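Local coordinates for alpha-2,3-sialyltransferase (Campylobacter jejuni, PDB 2P2V), which probably transfers sialic acid from its CMP-activated donor to acceptor sugars in an alpha-2,3 linkage, as the glycosyltransferase domain of a longer membrane protein, at residues A[25-30]-A[45-50]. Numbering follows the deposited sequence.
Sequences AGNGPS and VFRCNQ. With CSF (cytidine-5'-monophosphate-3-fluoro-N-acetyl-neuraminic acid), chain O.
Ala25 and Phe46 meet where the neighbouring parallel strands 21-25 and 44-48 run side by side: Ala25 N to Phe46 O, 3.1 Å long, is the backbone hydrogen bond between the two segments, and Phe46 also bonds to Ile23 of strand 21-25. Past it the chains part, and a side chain replaces the main-chain ladder: Asn27 ND2 donates to Cys48 O at 3.0 Å. The N-H...O angle of 178° and an acceptor lying in the amide plane show a straight bond from the donor's side, although ND2 sits above the plane of the Cys48 carbonyl. With CG beside its own backbone N (chi1 -60°), the Asn27 amide reaches across the gap between the chains.

Water bridges the two segments as well. One molecule has four partners: it donates to Ala25 O and Asn27 OD1 and accepts from Arg47 NE and Cys48 N, so both amide ends of Asn27 are engaged. Van der Waals contact is made by Ala25 CB, 3.6 Å from Arg47 NE and next to Arg47 CD; the Arg47 chain bends at chi2 and chi3, while the guanidinium forms a salt bridge with Glu54.

The remaining bonds go to the bound CMP-3-fluoro-sialic acid. Asn27 N donates to the ribose O4' at 3.1 Å, and Gly26 CA lies 3.2 Å from the same ligand oxygen. Cys48 SG packs 3.4 Å from C5' of the ligand ribose. Asn49 ND2 spans the phosphate O3A and the carboxylate OAA, and Gln50 grips the ligand's glycerol tail, OE1 accepting from ligand O9A at 2.6 Å and NE2 donating to ligand O8A. A second water links Gln50 N to ligand O3A.

Loops leaving the C-terminal ends of adjacent parallel strands thus form part of the donor-sugar pocket, completed by Ser150 and Tyr180 among others, the usual nucleotide-sugar location in a Rossmann-like glycosyltransferase domain.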
ATOM      1  N   ALA A  25     -14.841  -4.149  32.521  1.00 29.79           N
ATOM      2  CA  ALA A  25     -15.354  -5.378  33.094  1.00 29.59           C
ATOM      3  C   ALA A  25     -14.964  -6.621  32.336  1.00 30.84           C
ATOM      4  O   ALA A  25     -15.190  -6.725  31.110  1.00 30.08           O
ATOM      5  CB  ALA A  25     -16.833  -5.293  33.254  1.00 32.03           C
ATOM      6  N   GLY A  26     -14.352  -7.553  33.058  1.00 31.36           N
ATOM      7  CA  GLY A  26     -14.196  -8.928  32.577  1.00 30.48           C
ATOM      8  C   GLY A  26     -15.517  -9.637  32.803  1.00 31.84           C
ATOM      9  O   GLY A  26     -16.520  -9.041  33.228  1.00 29.99           O
ATOM     10  N   ASN A  27     -15.524 -10.936  32.527  1.00 31.09           N
ATOM     11  CA  ASN A  27     -16.738 -11.698  32.700  1.00 33.79           C
ATOM     12  C   ASN A  27     -16.592 -12.778  33.780  1.00 34.43           C
ATOM     13  O   ASN A  27     -17.300 -13.763  33.741  1.00 35.93           O
ATOM     14  CB  ASN A  27     -17.180 -12.313  31.357  1.00 32.86           C
ATOM     15  CG  ASN A  27     -17.446 -11.252  30.294  1.00 33.48           C
ATOM     16  OD1 ASN A  27     -18.142 -10.255  30.533  1.00 34.18           O
ATOM     17  ND2 ASN A  27     -16.865 -11.451  29.126  1.00 33.06           N
ATOM     18  N   GLY A  28     -15.672 -12.561  34.720  1.00 35.06           N
ATOM     19  CA  GLY A  28     -15.506 -13.428  35.881  1.00 36.64           C
ATOM     20  C   GLY A  28     -16.664 -13.348  36.861  1.00 37.34           C
ATOM     21  O   GLY A  28     -17.541 -12.467  36.747  1.00 37.49           O
ATOM     22  N   PRO A  29     -16.672 -14.258  37.856  1.00 37.38           N
ATOM     23  CA  PRO A  29     -17.794 -14.342  38.799  1.00 37.51           C
ATOM     24  C   PRO A  29     -18.018 -13.026  39.539  1.00 37.35           C
ATOM     25  O   PRO A  29     -19.151 -12.693  39.853  1.00 36.78           O
ATOM     26  CB  PRO A  29     -17.352 -15.409  39.789  1.00 37.78           C
ATOM     27  CG  PRO A  29     -16.321 -16.176  39.099  1.00 38.20           C
ATOM     28  CD  PRO A  29     -15.620 -15.240  38.160  1.00 37.73           C
ATOM     29  N   SER A  30     -16.958 -12.262  39.760  1.00 37.06           N
ATOM     30  CA  SER A  30     -17.059 -11.044  40.534  1.00 38.23           C
ATOM     31  C   SER A  30     -17.845  -9.950  39.839  1.00 38.63           C
ATOM     32  O   SER A  30     -18.118  -8.889  40.417  1.00 38.75           O
ATOM     33  CB  SER A  30     -15.670 -10.528  40.884  1.00 38.50           C
ATOM     34  OG  SER A  30     -15.012 -10.038  39.733  1.00 40.40           O
ATOM     35  N   VAL A  45     -18.132   2.706  30.086  1.00 24.46           N
ATOM     36  CA  VAL A  45     -17.974   1.322  30.453  1.00 23.30           C
ATOM     37  C   VAL A  45     -17.391   0.577  29.203  1.00 22.60           C
ATOM     38  O   VAL A  45     -17.866   0.836  28.094  1.00 23.27           O
ATOM     39  CB  VAL A  45     -19.337   0.697  30.703  1.00 23.96           C
ATOM     40  CG1 VAL A  45     -19.164  -0.719  31.022  1.00 23.19           C
ATOM     41  CG2 VAL A  45     -20.096   1.415  31.891  1.00 24.94           C
ATOM     42  N   PHE A  46     -16.444  -0.336  29.415  1.00 23.37           N
ATOM     43  CA  PHE A  46     -15.950  -1.231  28.336  1.00 23.07           C
ATOM     44  C   PHE A  46     -16.337  -2.646  28.728  1.00 23.34           C
ATOM     45  O   PHE A  46     -16.210  -3.047  29.908  1.00 24.24           O
ATOM     46  CB  PHE A  46     -14.433  -1.167  28.202  1.00 21.54           C
ATOM     47  CG  PHE A  46     -13.876   0.047  27.462  1.00 20.93           C
ATOM     48  CD1 PHE A  46     -14.675   1.029  26.911  1.00 22.98           C
ATOM     49  CD2 PHE A  46     -12.486   0.164  27.349  1.00 23.58           C
ATOM     50  CE1 PHE A  46     -14.082   2.135  26.244  1.00 21.26           C
ATOM     51  CE2 PHE A  46     -11.888   1.231  26.698  1.00 24.19           C
ATOM     52  CZ  PHE A  46     -12.687   2.218  26.129  1.00 20.45           C
ATOM     53  N   ARG A  47     -16.846  -3.421  27.762  1.00 22.31           N
ATOM     54  CA  ARG A  47     -17.155  -4.819  28.031  1.00 22.40           C
ATOM     55  C   ARG A  47     -16.509  -5.658  26.922  1.00 22.87           C
ATOM     56  O   ARG A  47     -16.154  -5.141  25.856  1.00 20.80           O
ATOM     57  CB  ARG A  47     -18.673  -5.065  27.975  1.00 23.08           C
ATOM     58  CG  ARG A  47     -19.591  -4.198  28.932  1.00 24.60           C
ATOM     59  CD  ARG A  47     -19.247  -4.485  30.382  1.00 23.27           C
ATOM     60  NE  ARG A  47     -19.429  -5.868  30.838  1.00 30.10           N
ATOM     61  CZ  ARG A  47     -20.585  -6.376  31.267  1.00 29.83           C
ATOM     62  NH1 ARG A  47     -21.674  -5.649  31.264  1.00 31.08           N
ATOM     63  NH2 ARG A  47     -20.641  -7.620  31.725  1.00 30.38           N
ATOM     64  N   CYS A  48     -16.375  -6.971  27.152  1.00 23.25           N
ATOM     65  CA  CYS A  48     -15.708  -7.757  26.148  1.00 23.44           C
ATOM     66  C   CYS A  48     -16.440  -9.076  25.966  1.00 24.42           C
ATOM     67  O   CYS A  48     -17.217  -9.488  26.851  1.00 24.89           O
ATOM     68  CB  CYS A  48     -14.258  -8.059  26.544  1.00 24.71           C
ATOM     69  SG  CYS A  48     -13.985  -9.016  28.050  1.00 27.95           S
ATOM     70  N   ASN A  49     -16.168  -9.704  24.830  1.00 23.57           N
ATOM     71  CA  ASN A  49     -16.505 -11.114  24.643  1.00 23.66           C
ATOM     72  C   ASN A  49     -17.970 -11.412  24.993  1.00 24.55           C
ATOM     73  O   ASN A  49     -18.846 -10.725  24.474  1.00 23.32           O
ATOM     74  CB  ASN A  49     -15.483 -11.982  25.364  1.00 24.15           C
ATOM     75  CG  ASN A  49     -14.043 -11.734  24.864  1.00 25.64           C
ATOM     76  OD1 ASN A  49     -13.833 -11.192  23.782  1.00 25.82           O
ATOM     77  ND2 ASN A  49     -13.065 -12.159  25.638  1.00 32.09           N
ATOM     78  N   GLN A  50     -18.238 -12.467  25.790  1.00 26.99           N
ATOM     79  CA  GLN A  50     -19.625 -12.844  26.048  1.00 28.80           C
ATOM     80  C   GLN A  50     -20.275 -12.056  27.206  1.00 28.61           C
ATOM     81  O   GLN A  50     -20.931 -12.641  28.056  1.00 29.75           O
ATOM     82  CB  GLN A  50     -19.714 -14.349  26.289  1.00 29.77           C
ATOM     83  CG  GLN A  50     -19.497 -15.170  25.037  1.00 31.33           C
ATOM     84  CD  GLN A  50     -18.011 -15.359  24.678  1.00 34.44           C
ATOM     85  OE1 GLN A  50     -17.508 -14.696  23.779  1.00 34.50           O
ATOM     86  NE2 GLN A  50     -17.320 -16.289  25.360  1.00 34.24           N
TER
HETATM   87  C5A CSF O1001     -10.620 -17.407  26.161  1.00 42.56           C
HETATM   88  C4A CSF O1001      -9.957 -16.988  27.468  1.00 42.98           C
HETATM   89  C2A CSF O1001     -10.566 -14.540  27.013  1.00 44.01           C
HETATM   90  O6A CSF O1001     -11.273 -15.049  25.861  1.00 41.85           O
HETATM   91  C6A CSF O1001     -11.762 -16.416  25.870  1.00 41.08           C
HETATM   92  C3A CSF O1001      -9.474 -15.531  27.413  1.00 44.45           C
HETATM   93  O4A CSF O1001      -8.813 -17.802  27.685  1.00 46.44           O
HETATM   94  N5A CSF O1001     -11.173 -18.760  26.387  1.00 37.91           N
HETATM   95  C7A CSF O1001     -12.407 -16.667  24.512  1.00 39.19           C
HETATM   96  C8A CSF O1001     -13.507 -15.647  24.239  1.00 36.63           C
HETATM   97  C9A CSF O1001     -14.107 -15.813  22.827  1.00 35.05           C
HETATM   98  O9A CSF O1001     -15.227 -14.922  22.613  1.00 33.99           O
HETATM   99  O8A CSF O1001     -14.512 -15.753  25.297  1.00 34.65           O
HETATM  100  O7A CSF O1001     -11.380 -16.651  23.504  1.00 40.73           O
HETATM  101  C1A CSF O1001      -9.831 -13.261  26.639  1.00 42.82           C
HETATM  102  OBA CSF O1001      -8.968 -12.846  27.463  1.00 40.93           O
HETATM  103  OAA CSF O1001     -10.120 -12.690  25.552  1.00 38.46           O
HETATM  104  O1A CSF O1001     -11.380 -14.170  28.150  1.00 45.22           O
HETATM  105  O2A CSF O1001     -12.773 -15.833  29.339  1.00 48.26           O
HETATM  106  N1  CSF O1001     -11.889 -13.098  33.429  1.00 48.16           N
HETATM  107  C2  CSF O1001     -11.134 -13.401  34.602  1.00 49.93           C
HETATM  108  N3  CSF O1001     -11.438 -14.496  35.360  1.00 47.70           N
HETATM  109  C4  CSF O1001     -12.477 -15.287  35.010  1.00 48.16           C
HETATM  110  C5  CSF O1001     -13.232 -15.005  33.864  1.00 46.18           C
HETATM  111  C6  CSF O1001     -12.921 -13.895  33.084  1.00 47.52           C
HETATM  112  C3' CSF O1001     -10.753 -12.070  30.410  1.00 48.51           C
HETATM  113  C2' CSF O1001     -10.259 -11.982  31.840  1.00 50.02           C
HETATM  114  C1' CSF O1001     -11.565 -11.896  32.630  1.00 49.03           C
HETATM  115  O4' CSF O1001     -12.643 -11.574  31.723  1.00 48.84           O
HETATM  116  C4' CSF O1001     -12.132 -11.421  30.399  1.00 47.07           C
HETATM  117  PA  CSF O1001     -12.912 -14.560  28.540  1.00 46.42           P
HETATM  118  O5' CSF O1001     -13.323 -13.402  29.605  1.00 44.90           O
HETATM  119  C5' CSF O1001     -13.086 -12.016  29.366  1.00 46.35           C
HETATM  120  O3' CSF O1001      -9.902 -11.334  29.538  1.00 50.07           O
HETATM  121  O2' CSF O1001      -9.471 -10.774  32.023  1.00 49.10           O
HETATM  122  N4  CSF O1001     -12.804 -16.383  35.760  1.00 48.11           N
HETATM  123  O2  CSF O1001     -10.157 -12.664  34.910  1.00 48.09           O
HETATM  124  O3A CSF O1001     -13.884 -14.423  27.404  1.00 44.27           O
HETATM  125  C10 CSF O1001     -11.192 -19.604  25.341  1.00 42.21           C
HETATM  126  O10 CSF O1001     -10.792 -19.299  24.207  1.00 38.70           O
HETATM  127  C11 CSF O1001     -11.761 -20.974  25.631  1.00 40.70           C
HETATM  128  F3A CSF O1001      -8.461 -15.407  26.488  1.00 45.65           F
HETATM  129  O   HOH W   1     -17.341  -7.545  29.918  1.00 31.38           O
HETATM  130  O   HOH W   2     -16.714 -14.150  27.758  1.00 38.32           O